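Methyltransferase 1 (Methanosarcina barkeri, PDB 2I2X) catalyses the transfer of the methyl group of methanol to the cob(I)amide carried by its partner corrinoid protein MtaC, a zinc-dependent step of methanogenesis. Local coordinates at residues Y45-E50 against E56-E61; R64-V69 against I81-E86; E71-V76 against T332-C337; V315-E320 against T324-W329. One frame throughout, in Å; residues are numbered along the deposited sequence.

Contact 1: Y45-E50 against E56-E61; sequences YAPRPE and EKLIKE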
loop_
_atom_site.group_PDB
_atom_site.type_symbol
_atom_site.label_atom_id
_atom_site.label_comp_id
_atom_site.label_asym_id
_atom_site.label_seq_id
_atom_site.Cartn_x
_atom_site.Cartn_y
_atom_site.Cartn_z
ATOM N N TYR A 45 11.395 4.309 -1.094
ATOM C CA TYR A 45 11.333 4.060 0.357
ATOM C C TYR A 45 12.028 5.192 1.108
ATOM O O TYR A 45 12.915 5.823 0.562
ATOM C CB TYR A 45 12.031 2.739 0.722
ATOM C CG TYR A 45 13.278 2.475 -0.114
ATOM C CD1 TYR A 45 14.507 2.996 0.241
ATOM C CD2 TYR A 45 13.206 1.700 -1.265
ATOM C CE1 TYR A 45 15.634 2.747 -0.547
ATOM C CE2 TYR A 45 14.304 1.456 -2.037
ATOM C CZ TYR A 45 15.515 1.974 -1.682
ATOM O OH TYR A 45 16.599 1.709 -2.478
ATOM N N ALA A 46 11.597 5.440 2.345
ATOM C CA ALA A 46 12.229 6.386 3.269
ATOM C C ALA A 46 12.428 5.623 4.594
ATOM O O ALA A 46 11.494 4.976 5.088
ATOM C CB ALA A 46 11.343 7.614 3.495
ATOM N N PRO A 47 13.641 5.684 5.164
ATOM C CA PRO A 47 13.854 5.092 6.468
ATOM C C PRO A 47 13.018 5.787 7.542
ATOM O O PRO A 47 12.482 6.870 7.314
ATOM C CB PRO A 47 15.353 5.277 6.711
ATOM C CG PRO A 47 15.797 6.346 5.792
ATOM C CD PRO A 47 14.863 6.313 4.609
ATOM N N ARG A 48 12.856 5.142 8.694
ATOM C CA ARG A 48 12.134 5.758 9.793
ATOM C C ARG A 48 13.020 6.849 10.423
ATOM O O ARG A 48 14.230 6.782 10.269
ATOM C CB ARG A 48 11.740 4.691 10.814
ATOM C CG ARG A 48 10.638 3.765 10.355
ATOM C CD ARG A 48 10.660 2.481 11.138
ATOM N NE ARG A 48 11.771 1.594 10.780
ATOM C CZ ARG A 48 11.833 0.299 11.122
ATOM N NH1 ARG A 48 10.839 -0.263 11.806
ATOM N NH2 ARG A 48 12.872 -0.450 10.755
ATOM N N PRO A 49 12.423 7.855 11.118
ATOM C CA PRO A 49 13.217 8.917 11.784
ATOM C C PRO A 49 14.368 8.367 12.639
ATOM O O PRO A 49 15.488 8.890 12.569
ATOM C CB PRO A 49 12.206 9.617 12.698
ATOM C CG PRO A 49 10.889 9.230 12.245
ATOM C CD PRO A 49 10.975 8.044 11.320
ATOM N N GLU A 50 14.089 7.303 13.405
ATOM C CA GLU A 50 15.086 6.659 14.266
ATOM C C GLU A 50 16.319 6.214 13.506
ATOM O O GLU A 50 17.416 6.223 14.072
ATOM C CB GLU A 50 14.532 5.423 14.990
ATOM C CG GLU A 50 13.192 5.594 15.651
ATOM C CD GLU A 50 12.053 5.143 14.746
ATOM O OE1 GLU A 50 11.986 3.937 14.389
ATOM O OE2 GLU A 50 11.220 6.002 14.413
ATOM N N GLU A 56 25.362 4.175 11.069
ATOM C CA GLU A 56 25.303 2.717 11.088
ATOM C C GLU A 56 23.851 2.206 11.128
ATOM O O GLU A 56 23.516 1.202 10.490
ATOM C CB GLU A 56 26.146 2.161 12.243
ATOM C CG GLU A 56 27.692 2.391 12.084
ATOM C CD GLU A 56 28.184 3.906 12.055
ATOM O OE1 GLU A 56 27.642 4.804 12.790
ATOM O OE2 GLU A 56 29.149 4.174 11.284
ATOM N N LYS A 57 23.006 2.911 11.872
ATOM C CA LYS A 57 21.575 2.622 11.925
ATOM C C LYS A 57 20.927 2.862 10.555
ATOM O O LYS A 57 20.047 2.108 10.150
ATOM C CB LYS A 57 20.882 3.471 13.001
ATOM C CG LYS A 57 20.974 2.922 14.425
ATOM C CD LYS A 57 20.845 4.047 15.470
ATOM C CE LYS A 57 20.550 3.482 16.869
ATOM N NZ LYS A 57 20.393 4.551 17.913
ATOM N N LEU A 58 21.379 3.908 9.859
ATOM C CA LEU A 58 20.923 4.228 8.520
ATOM C C LEU A 58 21.275 3.150 7.496
ATOM O O LEU A 58 20.404 2.667 6.769
ATOM C CB LEU A 58 21.521 5.559 8.095
ATOM C CG LEU A 58 20.778 6.299 6.997
ATOM C CD1 LEU A 58 19.278 6.349 7.271
ATOM C CD2 LEU A 58 21.344 7.701 6.834
ATOM N N ILE A 59 22.555 2.791 7.446
ATOM C CA ILE A 59 23.052 1.687 6.630
ATOM C C ILE A 59 22.275 0.405 6.926
ATOM O O ILE A 59 21.890 -0.334 6.021
ATOM C CB ILE A 59 24.563 1.460 6.869
ATOM C CG1 ILE A 59 25.370 2.598 6.230
ATOM C CG2 ILE A 59 24.996 0.091 6.343
ATOM C CD1 ILE A 59 26.880 2.634 6.577
ATOM N N LYS A 60 22.017 0.173 8.201
ATOM C CA LYS A 60 21.257 -0.988 8.637
ATOM C C LYS A 60 19.823 -1.003 8.069
ATOM O O LYS A 60 19.385 -2.012 7.514
ATOM C CB LYS A 60 21.269 -1.069 10.175
ATOM C CG LYS A 60 20.627 -2.295 10.750
ATOM C CD LYS A 60 21.258 -3.544 10.203
ATOM C CE LYS A 60 20.651 -4.790 10.847
ATOM N NZ LYS A 60 21.270 -6.019 10.243
ATOM N N GLU A 61 19.113 0.112 8.208
ATOM C CA GLU A 61 17.748 0.234 7.716
ATOM C C GLU A 61 17.692 -0.062 6.204
ATOM O O GLU A 61 16.824 -0.825 5.755
ATOM C CB GLU A 61 17.188 1.618 8.039
ATOM C CG GLU A 61 15.747 1.850 7.649
ATOM C CD GLU A 61 14.779 1.619 8.806
ATOM O OE1 GLU A 61 15.005 0.652 9.582
ATOM O OE2 GLU A 61 13.785 2.399 8.937
#
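R48 and E61 close the first beta-to-alpha turn of the TIM barrel, where the loop after strand 40-43 runs beside the first turns of helix 55-76. Both side chains end in flat groups, and these meet side-on as a two-pronged salt bridge. NE of R48 gives its hydrogen to E61 OE2 over 2.8 Å, and NH2 of R48 reaches E61 OE1 at 2.7 Å. The guanidinium and carboxylate planes lie 27° apart, nearly coplanar, and OE2 offers NE its syn lone pair. On its anti side, somewhat out of the carboxylate plane, the same oxygen takes the backbone N-H of R48, with N to E61 OE2 2.9 Å and the bond almost straight at 174°. Thus one carboxylate answers three donors, and a glutamate suits the place because its two oxygens serve main chain and side chain together. The bend of the arginine at chi3 (-73°) brings NE and NH2 round to the acid on which its own backbone N already rests. P47, which has no N-H to satisfy, fills the apolar side: its CB lies 3.6 Å from E61 CG, against the methylene next to the carboxylate. Y317, from the loop leading to strand 319-320, touches both R48 and E61. Beyond the polar cluster, the proline ring rests on the helix through its CG, 3.8 Å from CD1 of L58.

Contact 2: R64-V69 against I81-E86; sequences RITTDV and IILETE. With K (potassium ion), chain S.
V69 meets I81 and L83 in the hydrocarbon layer between helix 55-76 and strand 80-86. Its CG1, anti to the backbone N at chi1 175°, comes within 3.6 Å of I81 CD1, the two side chains slanting across each other. The valine's CB lies 4.2 Å from L83 CD2. One turn back along the helix, T66 turns its methyl to the same leucine, CG2 to L83 CD2 3.8 Å, and the two side chains cross at about a right angle. The threonine hydroxyl is accounted for within the helix: OG1 is hydrogen-bonded to the carbonyl of Y62, and the residue can therefore show its apolar branch to the strand. Branched aliphatics suit such a layer, being compact and without polar atoms to satisfy. Further out, M70 packs on I81 and L83, while Y45 covers I65 and L83. The strand ends at E86, whose OE2 binds the potassium ion at 2.3 Å; E164 and E313 also bind it. Segments 64-69 and 81-86 run nearly antiparallel, 163° between their directions, their axes 10.5 Å apart at closest, as the return leg of a beta-alpha-beta unit demands. Strand 80-86 lies between strands 40-43 and 119-126 in the parallel barrel sheet, with helix 55-76 packed outside it.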
loop_
_atom_site.group_PDB
_atom_site.type_symbol
_atom_site.label_atom_id
_atom_site.label_comp_id
_atom_site.label_asym_id
_atom_site.label_seq_id
_atom_site.Cartn_x
_atom_site.Cartn_y
_atom_site.Cartn_z
ATOM N N ARG A 64 17.992 -3.606 5.460
ATOM C CA ARG A 64 16.759 -4.333 5.699
ATOM C C ARG A 64 15.820 -4.141 4.510
ATOM O O ARG A 64 15.183 -5.101 4.068
ATOM C CB ARG A 64 16.097 -3.882 7.006
ATOM C CG ARG A 64 16.751 -4.454 8.248
ATOM C CD ARG A 64 16.292 -3.731 9.508
ATOM N NE ARG A 64 16.793 -4.459 10.663
ATOM C CZ ARG A 64 16.656 -4.106 11.936
ATOM N NH1 ARG A 64 16.021 -2.985 12.267
ATOM N NH2 ARG A 64 17.162 -4.908 12.881
ATOM N N ILE A 65 15.777 -2.907 3.992
ATOM C CA ILE A 65 14.918 -2.542 2.870
ATOM C C ILE A 65 15.317 -3.401 1.665
ATOM O O ILE A 65 14.462 -4.033 1.028
ATOM C CB ILE A 65 15.005 -1.012 2.548
ATOM C CG1 ILE A 65 14.297 -0.173 3.629
ATOM C CG2 ILE A 65 14.393 -0.707 1.211
ATOM C CD1 ILE A 65 14.733 1.316 3.665
ATOM N N THR A 66 16.626 -3.466 1.414
ATOM C CA THR A 66 17.160 -4.102 0.237
ATOM C C THR A 66 16.903 -5.597 0.308
ATOM O O THR A 66 16.419 -6.204 -0.656
ATOM C CB THR A 66 18.668 -3.821 0.061
ATOM O OG1 THR A 66 18.905 -2.413 0.150
ATOM C CG2 THR A 66 19.159 -4.309 -1.282
ATOM N N THR A 67 17.210 -6.191 1.448
ATOM C CA THR A 67 16.935 -7.590 1.629
ATOM C C THR A 67 15.454 -7.850 1.443
ATOM O O THR A 67 15.100 -8.756 0.735
ATOM C CB THR A 67 17.452 -8.092 2.993
ATOM O OG1 THR A 67 18.886 -7.977 3.001
ATOM C CG2 THR A 67 17.044 -9.538 3.248
ATOM N N ASP A 68 14.586 -7.055 2.043
ATOM C CA ASP A 68 13.143 -7.317 1.956
ATOM C C ASP A 68 12.562 -7.318 0.531
ATOM O O ASP A 68 11.742 -8.183 0.164
ATOM C CB ASP A 68 12.383 -6.318 2.817
ATOM C CG ASP A 68 12.501 -6.626 4.291
ATOM O OD1 ASP A 68 13.178 -7.626 4.647
ATOM O OD2 ASP A 68 11.928 -5.862 5.098
ATOM N N VAL A 69 13.010 -6.346 -0.249
ATOM C CA VAL A 69 12.679 -6.217 -1.650
ATOM C C VAL A 69 13.197 -7.401 -2.476
ATOM O O VAL A 69 12.424 -8.021 -3.224
ATOM C CB VAL A 69 13.297 -4.903 -2.238
ATOM C CG1 VAL A 69 13.062 -4.836 -3.732
ATOM C CG2 VAL A 69 12.737 -3.673 -1.543
ATOM N N ILE A 81 14.050 -5.814 -11.254
ATOM C CA ILE A 81 13.661 -4.814 -10.303
ATOM C C ILE A 81 14.719 -3.719 -10.194
ATOM O O ILE A 81 15.912 -4.011 -10.275
ATOM C CB ILE A 81 13.340 -5.479 -8.935
ATOM C CG1 ILE A 81 12.472 -4.556 -8.052
ATOM C CG2 ILE A 81 14.564 -6.058 -8.278
ATOM C CD1 ILE A 81 13.240 -3.741 -7.174
ATOM N N ILE A 82 14.289 -2.474 -10.002
ATOM C CA ILE A 82 15.232 -1.382 -9.726
ATOM C C ILE A 82 14.931 -0.855 -8.327
ATOM O O ILE A 82 13.751 -0.652 -7.995
ATOM C CB ILE A 82 15.045 -0.223 -10.715
ATOM C CG1 ILE A 82 15.484 -0.646 -12.118
ATOM C CG2 ILE A 82 15.799 1.003 -10.240
ATOM C CD1 ILE A 82 14.959 0.263 -13.254
ATOM N N LEU A 83 15.965 -0.650 -7.510
ATOM C CA LEU A 83 15.791 0.039 -6.225
ATOM C C LEU A 83 16.222 1.505 -6.360
ATOM O O LEU A 83 17.306 1.811 -6.893
ATOM C CB LEU A 83 16.581 -0.665 -5.109
ATOM C CG LEU A 83 16.116 -2.074 -4.640
ATOM C CD1 LEU A 83 16.599 -3.289 -5.523
ATOM C CD2 LEU A 83 16.482 -2.300 -3.160
ATOM N N GLU A 84 15.372 2.421 -5.914
ATOM C CA GLU A 84 15.764 3.800 -5.892
ATOM C C GLU A 84 15.894 4.322 -4.459
ATOM O O GLU A 84 14.902 4.364 -3.709
ATOM C CB GLU A 84 14.823 4.698 -6.710
ATOM C CG GLU A 84 15.224 6.198 -6.562
ATOM C CD GLU A 84 14.294 7.192 -7.203
ATOM O OE1 GLU A 84 13.210 6.808 -7.702
ATOM O OE2 GLU A 84 14.651 8.390 -7.196
ATOM N N THR A 85 17.103 4.759 -4.111
ATOM C CA THR A 85 17.366 5.411 -2.831
ATOM C C THR A 85 17.424 6.926 -2.991
ATOM O O THR A 85 18.378 7.459 -3.567
ATOM C CB THR A 85 18.704 4.919 -2.210
ATOM O OG1 THR A 85 18.718 3.482 -2.189
ATOM C CG2 THR A 85 18.880 5.424 -0.801
ATOM N N GLU A 86 16.403 7.618 -2.493
ATOM C CA GLU A 86 16.425 9.072 -2.442
ATOM C C GLU A 86 17.118 9.507 -1.195
ATOM O O GLU A 86 16.548 9.403 -0.136
ATOM C CB GLU A 86 15.018 9.646 -2.431
ATOM C CG GLU A 86 14.281 9.351 -3.714
ATOM C CD GLU A 86 12.916 9.967 -3.779
ATOM O OE1 GLU A 86 12.061 9.674 -2.911
ATOM O OE2 GLU A 86 12.674 10.748 -4.726
HETATM K K K S . 10.937 12.320 -4.693
#

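Contact 3: E71-V76 against T332-C337; sequences ERMVQV and TLAYDC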
loop_
_atom_site.group_PDB
_atom_site.type_symbol
_atom_site.label_atom_id
_atom_site.label_comp_id
_atom_site.label_asym_id
_atom_site.label_seq_id
_atom_site.Cartn_x
_atom_site.Cartn_y
_atom_site.Cartn_z
ATOM N N GLU A 71 14.139 -10.379 -1.603
ATOM C CA GLU A 71 13.527 -11.593 -1.141
ATOM C C GLU A 71 12.130 -11.701 -1.766
ATOM O O GLU A 71 11.806 -12.703 -2.396
ATOM C CB GLU A 71 13.513 -11.616 0.405
ATOM C CG GLU A 71 12.976 -12.901 1.050
ATOM C CD GLU A 71 13.757 -14.174 0.677
ATOM O OE1 GLU A 71 14.947 -14.079 0.260
ATOM O OE2 GLU A 71 13.148 -15.274 0.812
ATOM N N ARG A 72 11.335 -10.641 -1.675
ATOM C CA ARG A 72 10.007 -10.708 -2.230
ATOM C C ARG A 72 9.998 -10.992 -3.721
ATOM O O ARG A 72 9.199 -11.791 -4.193
ATOM C CB ARG A 72 9.205 -9.439 -1.963
ATOM C CG ARG A 72 7.741 -9.672 -2.362
ATOM C CD ARG A 72 7.049 -10.647 -1.336
ATOM N NE ARG A 72 5.811 -9.991 -1.022
ATOM C CZ ARG A 72 5.377 -9.670 0.177
ATOM N NH1 ARG A 72 5.999 -10.054 1.264
ATOM N NH2 ARG A 72 4.253 -9.001 0.262
ATOM N N MET A 73 10.864 -10.314 -4.467
ATOM C CA MET A 73 10.875 -10.444 -5.911
ATOM C C MET A 73 11.104 -11.897 -6.301
ATOM O O MET A 73 10.436 -12.395 -7.204
ATOM C CB MET A 73 11.931 -9.539 -6.550
ATOM C CG MET A 73 11.660 -8.024 -6.461
ATOM S SD MET A 73 9.989 -7.538 -6.955
ATOM C CE MET A 73 10.333 -7.297 -8.627
ATOM N N VAL A 74 12.013 -12.590 -5.616
ATOM C CA VAL A 74 12.344 -13.950 -6.022
ATOM C C VAL A 74 11.257 -14.925 -5.540
ATOM O O VAL A 74 11.002 -15.936 -6.181
ATOM C CB VAL A 74 13.814 -14.399 -5.627
ATOM C CG1 VAL A 74 14.883 -13.422 -6.236
ATOM C CG2 VAL A 74 13.982 -14.500 -4.132
ATOM N N GLN A 75 10.598 -14.587 -4.434
ATOM C CA GLN A 75 9.513 -15.408 -3.917
ATOM C C GLN A 75 8.294 -15.374 -4.823
ATOM O O GLN A 75 7.501 -16.306 -4.810
ATOM C CB GLN A 75 9.117 -14.989 -2.502
ATOM C CG GLN A 75 10.131 -15.364 -1.422
ATOM C CD GLN A 75 10.175 -16.859 -1.058
ATOM O OE1 GLN A 75 9.554 -17.705 -1.699
ATOM N NE2 GLN A 75 10.943 -17.178 -0.026
ATOM N N VAL A 76 8.125 -14.327 -5.619
ATOM C CA VAL A 76 6.914 -14.240 -6.429
ATOM C C VAL A 76 7.245 -14.465 -7.911
ATOM O O VAL A 76 6.356 -14.485 -8.775
ATOM C CB VAL A 76 6.111 -12.927 -6.145
ATOM C CG1 VAL A 76 4.782 -12.906 -6.917
ATOM C CG2 VAL A 76 5.864 -12.772 -4.663
ATOM N N THR A 332 2.977 -5.143 -5.950
ATOM C CA THR A 332 2.004 -4.464 -6.818
ATOM C C THR A 332 2.685 -3.861 -8.085
ATOM O O THR A 332 2.226 -4.065 -9.220
ATOM C CB THR A 332 1.222 -3.395 -6.027
ATOM O OG1 THR A 332 0.796 -3.923 -4.754
ATOM C CG2 THR A 332 0.032 -2.950 -6.783
ATOM N N LEU A 333 3.795 -3.147 -7.900
ATOM C CA LEU A 333 4.515 -2.604 -9.036
ATOM C C LEU A 333 4.912 -3.703 -10.004
ATOM O O LEU A 333 4.650 -3.614 -11.215
ATOM C CB LEU A 333 5.790 -1.850 -8.599
ATOM C CG LEU A 333 5.624 -0.600 -7.749
ATOM C CD1 LEU A 333 6.905 -0.221 -7.167
ATOM C CD2 LEU A 333 4.999 0.568 -8.537
ATOM N N ALA A 334 5.524 -4.757 -9.476
ATOM C CA ALA A 334 5.998 -5.822 -10.350
ATOM C C ALA A 334 4.846 -6.498 -11.096
ATOM O O ALA A 334 5.001 -6.923 -12.246
ATOM C CB ALA A 334 6.809 -6.834 -9.581
ATOM N N TYR A 335 3.690 -6.587 -10.455
ATOM C CA TYR A 335 2.557 -7.181 -11.124
ATOM C C TYR A 335 2.021 -6.244 -12.210
ATOM O O TYR A 335 1.639 -6.693 -13.289
ATOM C CB TYR A 335 1.471 -7.533 -10.102
ATOM C CG TYR A 335 1.507 -8.955 -9.571
ATOM C CD1 TYR A 335 1.432 -10.052 -10.440
ATOM C CD2 TYR A 335 1.576 -9.206 -8.204
ATOM C CE1 TYR A 335 1.440 -11.356 -9.971
ATOM C CE2 TYR A 335 1.592 -10.513 -7.720
ATOM C CZ TYR A 335 1.532 -11.592 -8.608
ATOM O OH TYR A 335 1.503 -12.902 -8.124
ATOM N N ASP A 336 1.989 -4.935 -11.924
ATOM C CA ASP A 336 1.589 -3.939 -12.928
ATOM C C ASP A 336 2.508 -4.105 -14.119
ATOM O O ASP A 336 2.051 -4.069 -15.254
ATOM C CB ASP A 336 1.685 -2.496 -12.399
ATOM C CG ASP A 336 0.607 -2.162 -11.394
ATOM O OD1 ASP A 336 -0.454 -2.799 -11.428
ATOM O OD2 ASP A 336 0.823 -1.273 -10.542
ATOM N N CYS A 337 3.803 -4.301 -13.860
ATOM C CA CYS A 337 4.736 -4.520 -14.950
ATOM C C CYS A 337 4.439 -5.820 -15.681
ATOM O O CYS A 337 4.512 -5.860 -16.913
ATOM C CB CYS A 337 6.198 -4.437 -14.494
ATOM S SG CYS A 337 6.766 -2.705 -14.037
#
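The phenol ring of Y335 is the flat group here, and V76 meets it obliquely at its hydroxyl end. CG1 of V76 is 3.5 Å from Y335 OH and 3.9 Å from CZ of the same ring, the two side chains crossing at about a right angle. F78 packs its ring edge-to-face with that of Y335. The second touch involves no ring: the CE methyl of M73 is 3.7 Å from A334 CB. Bends at chi2 (-48°) and chi3 (-90°) carry the flexible methionine across to the other helix, where alanine presents nothing larger than a methyl. P41 of strand 40-43 packs on both M73 and A334. In this way the C-terminal part of helix 55-76 is joined to helix 325-345, its neighbour around the barrel. The tyrosine hydroxyl has its polar partner across the dimer interface, the carbonyl of D297 of the second subunit, and V76 also touches S296 of that subunit. Between the two segments the attraction is therefore dispersion and the hydrophobic effect, which set no strict direction, whereas the hydroxyl of Y335 makes its hydrogen bond to the other subunit.

Contact 4: V315-E320 against T324-W329; sequences VEYHGE and TTVQCW. With ZN (zinc ion), chain R.
V315 and T325 reach toward each other tip to tip, CG2 of the valine 3.1 Å from OG1 of the threonine. The same methyl branch slants across W329 at the indole nitrogen end, with V315 CG2 4.1 Å from W329 NE1. On the other flank Y317, extended with CG anti to the backbone N (chi1 -179°), lays its ring obliquely across T324 and V326. Its CE1 is 3.8 Å from V326 CG2, while the phenol oxygen goes on to a hydrogen bond with D68. Between these flanks the main chain joins: T325 N donates to H318 O at 2.9 Å. H318 and E320 bind zinc, an imidazole and a carboxylate being well suited to that ion, and the CB of E320 also rests on C328 SG, 3.9 Å away. NE2 of H318 is 2.0 Å from the zinc ion, and ND1, on the other side of the ring, donates to E316 OE2 at 2.7 Å, fixing the ring's rotation and probably making NE2 a stronger ligand. E320 OE2 binds the zinc at 1.8 Å. H318 and E320 of the second subunit complete the four-ligand site. Residues 319-320 and 323-324 form a short antiparallel hairpin, with G319 and T324 a non-hydrogen-bonded pair, that leads into helix 325-345 at a zinc site between two MtaB copies.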
loop_
_atom_site.group_PDB
_atom_site.type_symbol
_atom_site.label_atom_id
_atom_site.label_comp_id
_atom_site.label_asym_id
_atom_site.label_seq_id
_atom_site.Cartn_x
_atom_site.Cartn_y
_atom_site.Cartn_z
ATOM N N VAL A 315 7.447 5.503 0.262
ATOM C CA VAL A 315 6.683 5.026 1.391
ATOM C C VAL A 315 7.669 4.856 2.544
ATOM O O VAL A 315 8.843 4.505 2.322
ATOM C CB VAL A 315 6.011 3.669 1.059
ATOM C CG1 VAL A 315 7.086 2.551 0.817
ATOM C CG2 VAL A 315 4.958 3.264 2.133
ATOM N N GLU A 316 7.203 5.100 3.771
ATOM C CA GLU A 316 8.022 4.818 4.948
ATOM C C GLU A 316 8.253 3.326 5.105
ATOM O O GLU A 316 7.345 2.538 4.918
ATOM C CB GLU A 316 7.388 5.350 6.229
ATOM C CG GLU A 316 8.301 5.120 7.426
ATOM C CD GLU A 316 7.685 5.547 8.702
ATOM O OE1 GLU A 316 8.169 6.566 9.253
ATOM O OE2 GLU A 316 6.699 4.877 9.137
ATOM N N TYR A 317 9.468 2.944 5.454
ATOM C CA TYR A 317 9.733 1.560 5.741
ATOM C C TYR A 317 9.113 1.161 7.094
ATOM O O TYR A 317 9.616 1.576 8.152
ATOM C CB TYR A 317 11.236 1.297 5.736
ATOM C CG TYR A 317 11.600 -0.135 5.994
ATOM C CD1 TYR A 317 11.157 -1.153 5.139
ATOM C CD2 TYR A 317 12.406 -0.482 7.085
ATOM C CE1 TYR A 317 11.497 -2.499 5.364
ATOM C CE2 TYR A 317 12.775 -1.841 7.321
ATOM C CZ TYR A 317 12.307 -2.836 6.447
ATOM O OH TYR A 317 12.637 -4.151 6.668
ATOM N N HIS A 318 8.024 0.394 7.064
ATOM C CA HIS A 318 7.431 -0.136 8.289
ATOM C C HIS A 318 6.594 -1.394 8.037
ATOM O O HIS A 318 6.438 -1.816 6.880
ATOM C CB HIS A 318 6.663 0.951 9.084
ATOM C CG HIS A 318 5.415 1.465 8.421
ATOM N ND1 HIS A 318 5.243 2.799 8.102
ATOM C CD2 HIS A 318 4.265 0.839 8.053
ATOM C CE1 HIS A 318 4.050 2.969 7.558
ATOM N NE2 HIS A 318 3.441 1.794 7.506
ATOM N N GLY A 319 6.076 -1.999 9.108
ATOM C CA GLY A 319 5.312 -3.256 9.021
ATOM C C GLY A 319 3.872 -3.063 8.553
ATOM O O GLY A 319 3.227 -2.095 8.960
ATOM N N GLU A 320 3.385 -3.950 7.677
ATOM C CA GLU A 320 1.965 -4.027 7.281
ATOM C C GLU A 320 1.527 -5.490 7.508
ATOM O O GLU A 320 2.405 -6.342 7.691
ATOM C CB GLU A 320 1.799 -3.727 5.776
ATOM C CG GLU A 320 2.144 -2.315 5.282
ATOM C CD GLU A 320 1.365 -1.201 5.964
ATOM O OE1 GLU A 320 0.278 -1.467 6.523
ATOM O OE2 GLU A 320 1.862 -0.051 5.972
ATOM N N THR A 324 6.598 -6.258 4.833
ATOM C CA THR A 324 7.151 -4.940 4.989
ATOM C C THR A 324 6.672 -4.053 3.834
ATOM O O THR A 324 6.442 -4.476 2.720
ATOM C CB THR A 324 8.649 -5.037 5.167
ATOM O OG1 THR A 324 9.014 -4.342 6.355
ATOM C CG2 THR A 324 9.363 -4.557 4.000
ATOM N N THR A 325 6.438 -2.823 4.156
ATOM C CA THR A 325 5.928 -1.854 3.226
ATOM C C THR A 325 6.580 -1.877 1.825
ATOM O O THR A 325 5.878 -1.770 0.794
ATOM C CB THR A 325 6.090 -0.519 3.910
ATOM O OG1 THR A 325 5.176 0.396 3.356
ATOM C CG2 THR A 325 7.493 -0.027 3.822
ATOM N N VAL A 326 7.900 -2.078 1.778
ATOM C CA VAL A 326 8.628 -2.150 0.516
ATOM C C VAL A 326 8.305 -3.410 -0.232
ATOM O O VAL A 326 8.374 -3.462 -1.479
ATOM C CB VAL A 326 10.206 -1.994 0.687
ATOM C CG1 VAL A 326 10.590 -0.534 1.113
ATOM C CG2 VAL A 326 10.812 -3.047 1.631
ATOM N N GLN A 327 7.937 -4.442 0.524
ATOM C CA GLN A 327 7.471 -5.682 -0.083
ATOM C C GLN A 327 6.081 -5.564 -0.651
ATOM O O GLN A 327 5.850 -5.985 -1.764
ATOM C CB GLN A 327 7.553 -6.832 0.908
ATOM C CG GLN A 327 8.970 -7.227 1.244
ATOM C CD GLN A 327 9.011 -8.171 2.420
ATOM O OE1 GLN A 327 8.178 -8.063 3.330
ATOM N NE2 GLN A 327 9.994 -9.089 2.427
ATOM N N CYS A 328 5.143 -4.994 0.082
ATOM C CA CYS A 328 3.788 -4.899 -0.448
ATOM C C CYS A 328 3.784 -4.095 -1.748
ATOM O O CYS A 328 3.238 -4.543 -2.747
ATOM C CB CYS A 328 2.858 -4.228 0.556
ATOM S SG CYS A 328 2.973 -4.863 2.229
ATOM N N TRP A 329 4.421 -2.910 -1.739
ATOM C CA TRP A 329 4.373 -2.034 -2.897
ATOM C C TRP A 329 5.222 -2.550 -4.044
ATOM O O TRP A 329 4.816 -2.389 -5.198
ATOM C CB TRP A 329 4.686 -0.592 -2.547
ATOM C CG TRP A 329 3.624 0.041 -1.716
ATOM C CD1 TRP A 329 3.606 0.156 -0.335
ATOM C CD2 TRP A 329 2.408 0.626 -2.180
ATOM N NE1 TRP A 329 2.454 0.786 0.065
ATOM C CE2 TRP A 329 1.703 1.085 -1.043
ATOM C CE3 TRP A 329 1.840 0.792 -3.437
ATOM C CZ2 TRP A 329 0.462 1.701 -1.129
ATOM C CZ3 TRP A 329 0.593 1.422 -3.537
ATOM C CH2 TRP A 329 -0.084 1.865 -2.381
HETATM ZN ZN ZN R . 1.652 1.553 6.670
#

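Overall arrangement
Helix 55-76 runs through contacts 1, 2 and 3 in turn, and contact 4 lies within the long stretch of chain that contact 3 closes. Contacts 1 and 2 meet where Y45 OH lies 2.8 Å from T85 OG1. The loop of contact 1 also pairs with that of contact 4, A46 O to Y317 N 2.9 Å, while contact 2 reaches contact 4 through D68. Contacts 3 and 4 share helix 325-345 and both face the second subunit. A bound cobamide lies about 7 Å from the side chain of P47 and about 6 Å from that of E316. E86 leads to the active site through its potassium ion: E164 binds both that ion and the zinc held with C220 and C269, distinct from contact 4's zinc.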